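PDB 2CKS: endoglucanase E-5 from Thermobifida fusca, which hydrolyses internal beta-1,4-glucosidic linkages in cellulose, lichenin and cereal beta-D-glucans through its family 5 glycoside hydrolase catalytic domain. Local coordinates for residues A[77-82]-A[116-121]; A[184-189]-A[215-220]; A[279-284]-A[290-295]. One frame throughout, in Å; residues are numbered along the deposited sequence.

Interaction 1 (A[77-82]-A[116-121])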
ATOM      1  N   GLY A  77       6.627  15.066 -14.629  1.00  8.19           N
ATOM      2  CA  GLY A  77       5.398  14.481 -15.140  1.00  7.58           C
ATOM      3  C   GLY A  77       4.788  13.485 -14.161  1.00  6.95           C
ATOM      4  O   GLY A  77       3.583  13.471 -13.958  1.00  6.81           O
ATOM      5  N   PHE A  78       5.626  12.658 -13.557  1.00  6.96           N
ATOM      6  CA  PHE A  78       5.139  11.675 -12.586  1.00  6.77           C
ATOM      7  C   PHE A  78       4.596  12.351 -11.336  1.00  6.89           C
ATOM      8  O   PHE A  78       3.566  11.938 -10.816  1.00  7.05           O
ATOM      9  CB  PHE A  78       6.200  10.636 -12.222  1.00  6.58           C
ATOM     10  CG  PHE A  78       6.299   9.507 -13.202  1.00  7.31           C
ATOM     11  CD1 PHE A  78       5.470   8.393 -13.097  1.00  8.60           C
ATOM     12  CD2 PHE A  78       7.215   9.557 -14.239  1.00  8.24           C
ATOM     13  CE1 PHE A  78       5.561   7.355 -14.019  1.00  8.34           C
ATOM     14  CE2 PHE A  78       7.315   8.521 -15.149  1.00  8.83           C
ATOM     15  CZ  PHE A  78       6.490   7.422 -15.037  1.00  8.47           C
ATOM     16  N   THR A  79       5.264  13.401 -10.870  1.00  6.66           N
ATOM     17  CA  THR A  79       4.788  14.118  -9.694  1.00  6.65           C
ATOM     18  C   THR A  79       3.429  14.770  -9.969  1.00  6.63           C
ATOM     19  O   THR A  79       2.522  14.698  -9.143  1.00  5.63           O
ATOM     20  CB  THR A  79       5.816  15.174  -9.269  1.00  6.64           C
ATOM     21  OG1 THR A  79       7.075  14.546  -9.006  1.00  7.69           O
ATOM     22  CG2 THR A  79       5.423  15.835  -7.941  1.00  7.28           C
ATOM     23  N   ASP A  80       3.280  15.386 -11.140  1.00  7.22           N
ATOM     24  CA  ASP A  80       2.027  16.044 -11.484  1.00  7.92           C
ATOM     25  C   ASP A  80       0.892  15.032 -11.585  1.00  7.28           C
ATOM     26  O   ASP A  80      -0.223  15.306 -11.162  1.00  7.41           O
ATOM     27  CB  ASP A  80       2.153  16.841 -12.785  1.00  8.57           C
ATOM     28  CG  ASP A  80       2.886  18.154 -12.597  1.00 12.14           C
ATOM     29  OD1 ASP A  80       2.944  18.663 -11.452  1.00 16.97           O
ATOM     30  OD2 ASP A  80       3.431  18.750 -13.549  1.00 18.84           O
ATOM     31  N   ARG A  81       1.173  13.848 -12.117  1.00  6.72           N
ATOM     32  CA  ARG A  81       0.144  12.818 -12.180  1.00  6.13           C
ATOM     33  C   ARG A  81      -0.243  12.318 -10.780  1.00  5.63           C
ATOM     34  O   ARG A  81      -1.414  12.029 -10.515  1.00  5.58           O
ATOM     35  CB  ARG A  81       0.591  11.675 -13.076  1.00  6.40           C
ATOM     36  CG  ARG A  81      -0.376  10.515 -13.168  1.00  6.63           C
ATOM     37  CD  ARG A  81      -1.786  10.900 -13.606  1.00  7.12           C
ATOM     38  NE  ARG A  81      -2.509   9.707 -14.023  1.00  7.62           N
ATOM     39  CZ  ARG A  81      -3.824   9.603 -14.125  1.00  8.65           C
ATOM     40  NH1 ARG A  81      -4.627  10.615 -13.826  1.00  9.07           N
ATOM     41  NH2 ARG A  81      -4.346   8.452 -14.523  1.00 10.05           N
ATOM     42  N   MET A  82       0.737  12.217  -9.893  0.70  5.49           N
ATOM     43  CA  MET A  82       0.464  11.806  -8.526  0.70  5.51           C
ATOM     44  C   MET A  82      -0.424  12.831  -7.819  0.70  5.29           C
ATOM     45  O   MET A  82      -1.374  12.455  -7.148  0.70  5.15           O
ATOM     46  CB  MET A  82       1.760  11.556  -7.759  0.70  5.48           C
ATOM     47  CG  MET A  82       2.506  10.299  -8.209  0.70  6.51           C
ATOM     48  SD  MET A  82       1.652   8.739  -7.906  0.70  8.08           S
ATOM     49  CE  MET A  82       2.010   8.498  -6.176  0.70  8.09           C
ATOM     50  N   LYS A 116      13.303  12.592  -0.980  1.00  8.51           N
ATOM     51  CA  LYS A 116      13.178  13.827  -0.219  1.00  9.02           C
ATOM     52  C   LYS A 116      12.545  14.910  -1.083  1.00  8.66           C
ATOM     53  O   LYS A 116      11.692  15.643  -0.620  1.00  8.66           O
ATOM     54  CB  LYS A 116      14.537  14.309   0.290  1.00  9.19           C
ATOM     55  CG  LYS A 116      15.139  13.468   1.378  1.00 11.38           C
ATOM     56  CD  LYS A 116      16.424  14.125   1.881  1.00 13.76           C
ATOM     57  CE  LYS A 116      17.037  13.380   3.035  1.00 16.76           C
ATOM     58  NZ  LYS A 116      18.270  14.086   3.507  1.00 19.70           N
ATOM     59  N   THR A 117      12.961  15.010  -2.340  1.00  8.72           N
ATOM     60  CA  THR A 117      12.400  16.000  -3.251  1.00  9.28           C
ATOM     61  C   THR A 117      10.916  15.753  -3.508  1.00  8.10           C
ATOM     62  O   THR A 117      10.100  16.665  -3.424  1.00  8.24           O
ATOM     63  CB  THR A 117      13.179  15.988  -4.557  1.00  9.84           C
ATOM     64  OG1 THR A 117      14.514  16.422  -4.290  1.00 12.52           O
ATOM     65  CG2 THR A 117      12.636  17.005  -5.563  1.00 11.65           C
ATOM     66  N   PHE A 118      10.575  14.509  -3.800  1.00  7.11           N
ATOM     67  CA  PHE A 118       9.200  14.148  -4.121  1.00  6.53           C
ATOM     68  C   PHE A 118       8.296  14.332  -2.902  1.00  6.35           C
ATOM     69  O   PHE A 118       7.269  14.983  -2.993  1.00  6.49           O
ATOM     70  CB  PHE A 118       9.133  12.705  -4.635  1.00  6.12           C
ATOM     71  CG  PHE A 118       7.729  12.163  -4.780  1.00  5.94           C
ATOM     72  CD1 PHE A 118       6.930  12.521  -5.853  1.00  5.36           C
ATOM     73  CD2 PHE A 118       7.218  11.269  -3.846  1.00  5.40           C
ATOM     74  CE1 PHE A 118       5.642  12.009  -5.968  1.00  5.30           C
ATOM     75  CE2 PHE A 118       5.947  10.761  -3.970  1.00  5.43           C
ATOM     76  CZ  PHE A 118       5.167  11.120  -5.013  1.00  5.09           C
ATOM     77  N   PHE A 119       8.686  13.759  -1.769  1.00  6.28           N
ATOM     78  CA  PHE A 119       7.848  13.824  -0.571  1.00  6.40           C
ATOM     79  C   PHE A 119       7.727  15.243  -0.017  1.00  6.57           C
ATOM     80  O   PHE A 119       6.681  15.605   0.493  1.00  7.03           O
ATOM     81  CB  PHE A 119       8.315  12.826   0.494  1.00  6.05           C
ATOM     82  CG  PHE A 119       7.854  11.413   0.237  1.00  6.63           C
ATOM     83  CD1 PHE A 119       6.503  11.103   0.262  1.00  6.73           C
ATOM     84  CD2 PHE A 119       8.760  10.399  -0.031  1.00  6.63           C
ATOM     85  CE1 PHE A 119       6.070   9.817   0.013  1.00  7.00           C
ATOM     86  CE2 PHE A 119       8.329   9.106  -0.266  1.00  7.86           C
ATOM     87  CZ  PHE A 119       6.985   8.818  -0.241  1.00  6.63           C
ATOM     88  N   ALA A 120       8.762  16.061  -0.156  1.00  7.23           N
ATOM     89  CA  ALA A 120       8.652  17.463   0.241  1.00  7.25           C
ATOM     90  C   ALA A 120       7.552  18.144  -0.563  1.00  7.21           C
ATOM     91  O   ALA A 120       6.737  18.872  -0.014  1.00  7.70           O
ATOM     92  CB  ALA A 120       9.960  18.186   0.043  1.00  7.33           C
ATOM     93  N   GLU A 121       7.521  17.901  -1.870  1.00  7.27           N
ATOM     94  CA  GLU A 121       6.499  18.510  -2.715  1.00  7.84           C
ATOM     95  C   GLU A 121       5.094  17.990  -2.375  1.00  7.40           C
ATOM     96  O   GLU A 121       4.140  18.767  -2.256  1.00  8.12           O
ATOM     97  CB  GLU A 121       6.791  18.297  -4.198  1.00  7.60           C
ATOM     98  CG  GLU A 121       5.671  18.874  -5.050  1.00  8.72           C
ATOM     99  CD  GLU A 121       5.999  19.070  -6.511  1.00  8.82           C
ATOM    100  OE1 GLU A 121       5.033  19.359  -7.261  1.00 10.93           O
ATOM    101  OE2 GLU A 121       7.178  18.939  -6.910  1.00 10.92           O
TER

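Interaction 2 (A[184-189]-A[215-220])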
ATOM      1  N   SER A 184      14.564 -13.681   9.234  1.00 14.46           N
ATOM      2  CA  SER A 184      14.323 -12.939  10.470  1.00 13.58           C
ATOM      3  C   SER A 184      12.824 -12.819  10.751  1.00 12.33           C
ATOM      4  O   SER A 184      12.037 -13.659  10.320  1.00 12.46           O
ATOM      5  CB  SER A 184      14.987 -11.559  10.401  1.00 13.71           C
ATOM      6  OG  SER A 184      15.031 -10.961  11.690  1.00 14.58           O
ATOM      7  N   GLY A 185      12.425 -11.788  11.488  1.00 11.15           N
ATOM      8  CA  GLY A 185      11.030 -11.610  11.851  1.00 10.56           C
ATOM      9  C   GLY A 185      10.772 -10.256  12.479  1.00  9.79           C
ATOM     10  O   GLY A 185      11.691  -9.455  12.616  1.00  9.69           O
ATOM     11  N   PRO A 186       9.527  -9.991  12.859  1.00  9.49           N
ATOM     12  CA  PRO A 186       9.153  -8.674  13.392  1.00  9.52           C
ATOM     13  C   PRO A 186       9.773  -8.302  14.738  1.00  9.50           C
ATOM     14  O   PRO A 186       9.806  -7.123  15.074  1.00  9.46           O
ATOM     15  CB  PRO A 186       7.626  -8.753  13.505  1.00  9.50           C
ATOM     16  CG  PRO A 186       7.299 -10.207  13.497  1.00  9.61           C
ATOM     17  CD  PRO A 186       8.372 -10.902  12.756  1.00  9.30           C
ATOM     18  N   ALA A 187      10.268  -9.273  15.497  1.00  9.97           N
ATOM     19  CA  ALA A 187      10.925  -8.957  16.763  1.00 10.38           C
ATOM     20  C   ALA A 187      12.114  -8.013  16.562  1.00 10.23           C
ATOM     21  O   ALA A 187      12.416  -7.195  17.418  1.00 10.69           O
ATOM     22  CB  ALA A 187      11.370 -10.226  17.472  1.00 10.79           C
ATOM     23  N   GLU A 188      12.781  -8.126  15.416  1.00  9.93           N
ATOM     24  CA  GLU A 188      13.899  -7.252  15.081  1.00 10.19           C
ATOM     25  C   GLU A 188      13.479  -5.784  15.055  1.00  9.58           C
ATOM     26  O   GLU A 188      14.201  -4.912  15.524  1.00  9.47           O
ATOM     27  CB  GLU A 188      14.445  -7.660  13.723  1.00 10.99           C
ATOM     28  CG  GLU A 188      15.627  -6.867  13.240  1.00 12.37           C
ATOM     29  CD  GLU A 188      16.340  -7.559  12.102  1.00 13.82           C
ATOM     30  OE1 GLU A 188      15.653  -8.140  11.218  1.00 13.05           O
ATOM     31  OE2 GLU A 188      17.586  -7.516  12.100  1.00 14.79           O
ATOM     32  N   ILE A 189      12.296  -5.523  14.506  1.00  9.18           N
ATOM     33  CA  ILE A 189      11.750  -4.166  14.453  1.00  8.92           C
ATOM     34  C   ILE A 189      11.401  -3.660  15.849  1.00  8.71           C
ATOM     35  O   ILE A 189      11.724  -2.532  16.215  1.00  8.77           O
ATOM     36  CB  ILE A 189      10.492  -4.130  13.543  1.00  8.80           C
ATOM     37  CG1 ILE A 189      10.867  -4.487  12.103  1.00  8.44           C
ATOM     38  CG2 ILE A 189       9.792  -2.761  13.618  1.00  9.08           C
ATOM     39  CD1 ILE A 189       9.673  -4.950  11.249  1.00  8.65           C
ATOM     40  N   LEU A 215       1.993 -15.989   7.920  1.00  9.61           N
ATOM     41  CA  LEU A 215       0.786 -15.687   8.690  1.00  9.37           C
ATOM     42  C   LEU A 215       1.124 -15.484  10.171  1.00  9.04           C
ATOM     43  O   LEU A 215       0.660 -14.539  10.797  1.00  8.72           O
ATOM     44  CB  LEU A 215      -0.255 -16.805   8.506  1.00  9.83           C
ATOM     45  CG  LEU A 215      -1.625 -16.621   9.156  1.00 11.57           C
ATOM     46  CD1 LEU A 215      -2.409 -15.555   8.431  1.00 13.71           C
ATOM     47  CD2 LEU A 215      -2.393 -17.939   9.155  1.00 13.27           C
ATOM     48  N   ASN A 216       1.942 -16.371  10.719  1.00  9.14           N
ATOM     49  CA  ASN A 216       2.396 -16.247  12.103  1.00  9.26           C
ATOM     50  C   ASN A 216       3.154 -14.946  12.373  1.00  8.62           C
ATOM     51  O   ASN A 216       2.948 -14.308  13.410  1.00  8.63           O
ATOM     52  CB  ASN A 216       3.268 -17.447  12.503  1.00  9.54           C
ATOM     53  CG  ASN A 216       2.463 -18.737  12.670  1.00 12.12           C
ATOM     54  OD1 ASN A 216       1.253 -18.710  12.801  1.00 15.40           O
ATOM     55  ND2 ASN A 216       3.150 -19.869  12.663  1.00 15.13           N
ATOM     56  N   ALA A 217       4.019 -14.552  11.441  1.00  8.18           N
ATOM     57  CA  ALA A 217       4.791 -13.319  11.580  1.00  7.66           C
ATOM     58  C   ALA A 217       3.889 -12.095  11.592  1.00  7.54           C
ATOM     59  O   ALA A 217       4.155 -11.141  12.311  1.00  7.27           O
ATOM     60  CB  ALA A 217       5.827 -13.206  10.470  1.00  7.84           C
ATOM     61  N   LEU A 218       2.830 -12.113  10.792  1.00  7.45           N
ATOM     62  CA  LEU A 218       1.875 -11.012  10.779  1.00  8.24           C
ATOM     63  C   LEU A 218       1.137 -10.905  12.120  1.00  8.68           C
ATOM     64  O   LEU A 218       0.973  -9.812  12.657  1.00  9.06           O
ATOM     65  CB  LEU A 218       0.893 -11.185   9.622  1.00  7.52           C
ATOM     66  CG  LEU A 218      -0.183 -10.113   9.471  1.00  7.40           C
ATOM     67  CD1 LEU A 218       0.437  -8.728   9.336  1.00  6.91           C
ATOM     68  CD2 LEU A 218      -1.031 -10.440   8.268  1.00  7.85           C
ATOM     69  N   ARG A 219       0.705 -12.044  12.655  0.60  9.56           N
ATOM     70  CA  ARG A 219       0.091 -12.095  13.983  0.60 10.28           C
ATOM     71  C   ARG A 219       1.048 -11.552  15.047  0.60  9.99           C
ATOM     72  O   ARG A 219       0.674 -10.715  15.872  0.60  9.95           O
ATOM     73  CB  ARG A 219      -0.292 -13.536  14.340  0.60 10.91           C
ATOM     74  CG  ARG A 219      -1.765 -13.763  14.527  0.60 12.59           C
ATOM     75  CD  ARG A 219      -2.128 -15.128  15.107  0.60 13.42           C
ATOM     76  NE  ARG A 219      -2.660 -16.059  14.099  0.60 13.68           N
ATOM     77  CZ  ARG A 219      -1.987 -17.060  13.541  0.60 14.35           C
ATOM     78  NH1 ARG A 219      -0.734 -17.302  13.869  0.60 15.46           N
ATOM     79  NH2 ARG A 219      -2.574 -17.840  12.638  0.60 16.38           N
ATOM     80  N   GLU A 220       2.289 -12.026  15.003  1.00  9.87           N
ATOM     81  CA  GLU A 220       3.324 -11.602  15.939  1.00  9.84           C
ATOM     82  C   GLU A 220       3.559 -10.090  15.880  1.00  9.41           C
ATOM     83  O   GLU A 220       3.602  -9.421  16.901  1.00  9.26           O
ATOM     84  CB  GLU A 220       4.623 -12.350  15.633  1.00  9.96           C
ATOM     85  CG  GLU A 220       5.759 -12.053  16.589  1.00 12.29           C
ATOM     86  CD  GLU A 220       7.062 -12.732  16.211  1.00 16.40           C
ATOM     87  OE1 GLU A 220       7.122 -13.418  15.156  1.00 19.88           O
ATOM     88  OE2 GLU A 220       8.037 -12.576  16.981  1.00 19.82           O
TER
HETATM   89  O   HOH W   1      10.359 -12.259  15.248  1.00 20.55           O

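Interaction 3 (A[279-284]-A[290-295])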
ATOM      1  N   PRO A 279      -7.097  -8.564 -19.461  1.00  8.29           N
ATOM      2  CA  PRO A 279      -6.457  -7.713 -20.469  1.00  8.59           C
ATOM      3  C   PRO A 279      -7.440  -7.138 -21.491  1.00  9.09           C
ATOM      4  O   PRO A 279      -8.293  -7.854 -22.023  1.00  9.46           O
ATOM      5  CB  PRO A 279      -5.461  -8.667 -21.131  1.00  8.76           C
ATOM      6  CG  PRO A 279      -5.055  -9.562 -20.025  1.00  9.40           C
ATOM      7  CD  PRO A 279      -6.314  -9.784 -19.210  1.00  8.58           C
ATOM      8  N   GLY A 280      -7.312  -5.843 -21.756  1.00  9.15           N
ATOM      9  CA  GLY A 280      -8.209  -5.140 -22.652  1.00  9.24           C
ATOM     10  C   GLY A 280      -9.323  -4.377 -21.971  1.00  9.11           C
ATOM     11  O   GLY A 280      -9.968  -3.546 -22.593  1.00  9.20           O
ATOM     12  N   THR A 281      -9.570  -4.669 -20.697  1.00  8.87           N
ATOM     13  CA  THR A 281     -10.651  -4.032 -19.975  1.00  9.23           C
ATOM     14  C   THR A 281     -10.443  -2.536 -19.908  1.00  9.72           C
ATOM     15  O   THR A 281     -11.376  -1.765 -20.099  1.00  9.81           O
ATOM     16  CB  THR A 281     -10.740  -4.581 -18.549  1.00  9.05           C
ATOM     17  OG1 THR A 281     -11.017  -5.983 -18.584  1.00  8.62           O
ATOM     18  CG2 THR A 281     -11.928  -3.957 -17.809  1.00  9.19           C
ATOM     19  N   CYS A 282      -9.218  -2.128 -19.620  1.00 10.55           N
ATOM     20  CA  CYS A 282      -8.932  -0.715 -19.439  1.00 11.10           C
ATOM     21  C   CYS A 282      -9.088   0.050 -20.747  1.00 11.56           C
ATOM     22  O   CYS A 282      -9.680   1.128 -20.769  1.00 12.16           O
ATOM     23  CB  CYS A 282      -7.554  -0.523 -18.820  1.00 10.80           C
ATOM     24  SG  CYS A 282      -7.456  -1.291 -17.190  1.00 12.48           S
ATOM     25  N   ALA A 283      -8.615  -0.526 -21.846  1.00 11.72           N
ATOM     26  CA  ALA A 283      -8.781   0.106 -23.150  1.00 12.59           C
ATOM     27  C   ALA A 283     -10.252   0.218 -23.527  1.00 13.38           C
ATOM     28  O   ALA A 283     -10.658   1.189 -24.173  1.00 14.06           O
ATOM     29  CB  ALA A 283      -8.016  -0.656 -24.222  1.00 12.31           C
ATOM     30  N   SER A 284     -11.046  -0.759 -23.097  1.00 14.04           N
ATOM     31  CA  SER A 284     -12.469  -0.807 -23.399  1.00 14.76           C
ATOM     32  C   SER A 284     -13.308   0.079 -22.488  1.00 14.98           C
ATOM     33  O   SER A 284     -14.507   0.236 -22.724  1.00 15.73           O
ATOM     34  CB  SER A 284     -12.971  -2.246 -23.314  1.00 15.13           C
ATOM     35  OG  SER A 284     -12.370  -3.031 -24.321  1.00 17.16           O
ATOM     36  N   GLY A 290     -18.136  -8.016 -13.013  1.00 12.89           N
ATOM     37  CA  GLY A 290     -18.715  -9.072 -13.817  1.00 12.77           C
ATOM     38  C   GLY A 290     -17.698  -9.831 -14.648  1.00 12.37           C
ATOM     39  O   GLY A 290     -16.676 -10.283 -14.139  1.00 12.31           O
ATOM     40  N   SER A 291     -17.986  -9.963 -15.938  1.00 11.98           N
ATOM     41  CA  SER A 291     -17.172 -10.764 -16.853  1.00 11.88           C
ATOM     42  C   SER A 291     -15.761 -10.224 -17.114  1.00 10.86           C
ATOM     43  O   SER A 291     -14.930 -10.928 -17.682  1.00 10.87           O
ATOM     44  CB  SER A 291     -17.902 -10.924 -18.194  1.00 12.39           C
ATOM     45  OG  SER A 291     -18.086  -9.676 -18.838  1.00 15.76           O
ATOM     46  N   SER A 292     -15.494  -8.988 -16.705  0.50 10.24           N
ATOM     47  CA  SER A 292     -14.161  -8.411 -16.858  0.50  9.65           C
ATOM     48  C   SER A 292     -13.225  -8.776 -15.711  0.50  9.23           C
ATOM     49  O   SER A 292     -12.048  -8.456 -15.768  0.50  8.65           O
ATOM     50  CB  SER A 292     -14.250  -6.890 -16.951  0.50  9.77           C
ATOM     51  OG  SER A 292     -14.666  -6.352 -15.712  0.50 10.15           O
ATOM     52  N   LEU A 293     -13.739  -9.421 -14.664  1.00  8.68           N
ATOM     53  CA  LEU A 293     -12.913  -9.769 -13.506  1.00  8.56           C
ATOM     54  C   LEU A 293     -12.270 -11.132 -13.602  1.00  8.40           C
ATOM     55  O   LEU A 293     -12.941 -12.135 -13.899  1.00  8.08           O
ATOM     56  CB  LEU A 293     -13.737  -9.734 -12.222  1.00  8.63           C
ATOM     57  CG  LEU A 293     -14.472  -8.431 -11.935  1.00 10.23           C
ATOM     58  CD1 LEU A 293     -15.231  -8.563 -10.624  1.00 12.25           C
ATOM     59  CD2 LEU A 293     -13.522  -7.251 -11.904  1.00 11.96           C
ATOM     60  N   LYS A 294     -10.979 -11.177 -13.300  1.00  8.01           N
ATOM     61  CA  LYS A 294     -10.295 -12.438 -13.056  1.00  7.91           C
ATOM     62  C   LYS A 294     -10.841 -13.013 -11.749  1.00  7.85           C
ATOM     63  O   LYS A 294     -11.539 -12.326 -10.998  1.00  7.78           O
ATOM     64  CB  LYS A 294      -8.782 -12.229 -12.945  1.00  7.75           C
ATOM     65  CG  LYS A 294      -8.112 -11.693 -14.210  1.00  7.25           C
ATOM     66  CD  LYS A 294      -6.671 -12.158 -14.314  1.00  7.49           C
ATOM     67  CE  LYS A 294      -5.897 -11.453 -15.419  1.00  7.03           C
ATOM     68  NZ  LYS A 294      -5.549 -10.014 -15.083  1.00  6.76           N
ATOM     69  N   ALA A 295     -10.521 -14.270 -11.474  1.00  8.37           N
ATOM     70  CA  ALA A 295     -10.986 -14.929 -10.253  1.00  8.35           C
ATOM     71  C   ALA A 295     -10.595 -14.155  -8.990  1.00  8.44           C
ATOM     72  O   ALA A 295     -11.414 -13.972  -8.090  1.00  8.28           O
ATOM     73  CB  ALA A 295     -10.444 -16.334 -10.198  1.00  8.70           C
TER

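Interaction 1 (A[77-82]-A[116-121])
T79 meets F118 and E121 where two successive outer helices of the (beta/alpha)8 TIM barrel, 75-90 and 112-126, lie side by side, following strands 59-65 and 95-101. The segment axes come within 11.2 Å at a crossing angle of -31°, the near-parallel packing of neighbouring barrel helices, and T79 and F118 are the closest backbone positions. The contact is by van der Waals packing; no hydrogen bond joins the two segments, though E121 is bonded to helix 75-90 outside them. F118 reaches across with its CG anti to the backbone N (chi1 170°), which carries the ring out toward helix 75-90. It presents its edge: T79 OG1 lies in the ring plane, 3.8 Å from F118 CD1, and M82 CG, in one of two conformers, sits near the plane beside CE1. Farther in, the same ring meets W100 and M64, and M82 rests on L62 and M64, so the interhelical layer continues into the barrel wall. T79 OG1 bonds to the carbonyl of P75 one turn back. E121 spans to helix 75-90, with a salt bridge to R76 and a hydrogen bond to H83; R76 also pairs with D80, probably easing the proximity of the two acids. The extended E121 side chain lays its carboxylate over the threonine methyl, T79 CG2 standing 3.6 Å from E121 CD and 3.7 Å from E121 OE2.

Interaction 2 (A[184-189]-A[215-220])
A217 and E220, one turn apart on helix 212-224, receive P186, next to A187 of the short helix 187-191. Along the segment, L215 comes first and packs on helix 245-258. N216 OD1 accepts a 2.7 Å hydrogen bond from R219 NH1 in one of the two R219 conformers, on a part of the helix turned from P186. A217 follows with both methyl and carbonyl. Its CB is 4.1 Å from P186 CD, while P186 CG packs 3.5 Å from A217 O. L218 then points away, to F203 of strand 199-206. E220 completes the cradle. With CG anti to the backbone N (chi1 -177°) and the chain extended, its side chain crosses the proline ring at about a right angle, bringing OE1 to 3.6 Å from P186 CG. The other carboxylate oxygen, E220 OE2, accepts a 2.9 Å hydrogen bond from water 1, which in turn accepts one from A187 N; this bridge ties the glutamate to the short helix. Replacing P186 with a glycine would probably open a gap beside A217 and leave the aliphatic part of E220 without its packing surface. S184 OG bonds to E188 OE1 from above the carboxylate plane, and R173 pairs with the same oxygen. In the TIM barrel, helix 212-224 follows strand 199-206, while P186 also rests on F225, in the loop leading to strand 227-233.

Interaction 3 (A[279-284]-A[290-295])
T281 lays both branches of its side chain against the CB of S292, a residue with two conformers: in one of them S292 CB is 3.7 Å from T281 OG1 and 3.8 Å from T281 CG2. The threonine thus straddles one methylene, and these are also the two residues whose backbones come closest, with CA atoms 6.4 Å apart. Its OG1, anti to the carbonyl carbon (chi1 -62°), is hydrogen-bonded to the carbonyl of Q278, while the methyl packs toward S292. The serine hydroxyl, in the same conformer, turns to carbonyls of its own loop, those of P287 and S289. W288 also touches T281. The two segments are the limbs of a short excursion near the C-terminus of the TIM-barrel domain, after the eighth barrel strand, 262-265, and before the final helix, 295-304. Backbone bonds between S292 and Q278 and between K294 and V276 run alongside the side-chain contact and bind the returning limb to residues just ahead of P279. C282, on the short, weakly bonded helix of about 281-284, forms a disulfide with C42, linking this excursion to the early part of the domain. Next to the threonine–serine pair, P279 and K294 cross at about a right angle. K294 CE passes 4.2 Å from P279 CD, and this touch is peripheral: a bend at the end of the lysine chain (chi4 73°) turns NZ into a cluster of backbone carbonyls from D270, R272, A275 and F277. These oxygens probably stabilise the ammonium charge. K294 itself occupies the N-cap position of helix 295-304; L293, the residue before it, packs on W55 and F277 and on Q298 and R301 of that helix.

Overall arrangement
The three contacts occupy separate parts of one TIM barrel, following one another along the chain without touching. Interactions 1 and 2 lie on opposite sides of the chain's centre, their own centres about 32 Å apart. Interaction 1 is the most buried, joining two full barrel helices around an aromatic ring edge, flanked by a salt bridge from E121 to R76 of helix 75-90. Interaction 2 joins one such helix to a short helix on the preceding connection, and its more exposed side holds a water bridge. Interaction 3, centred farthest out, about 22 Å from the chain's centre, joins limbs of one loop supported by backbone bonds and a disulfide; it reaches helix 295-304 only at A295, which takes no part in the touch.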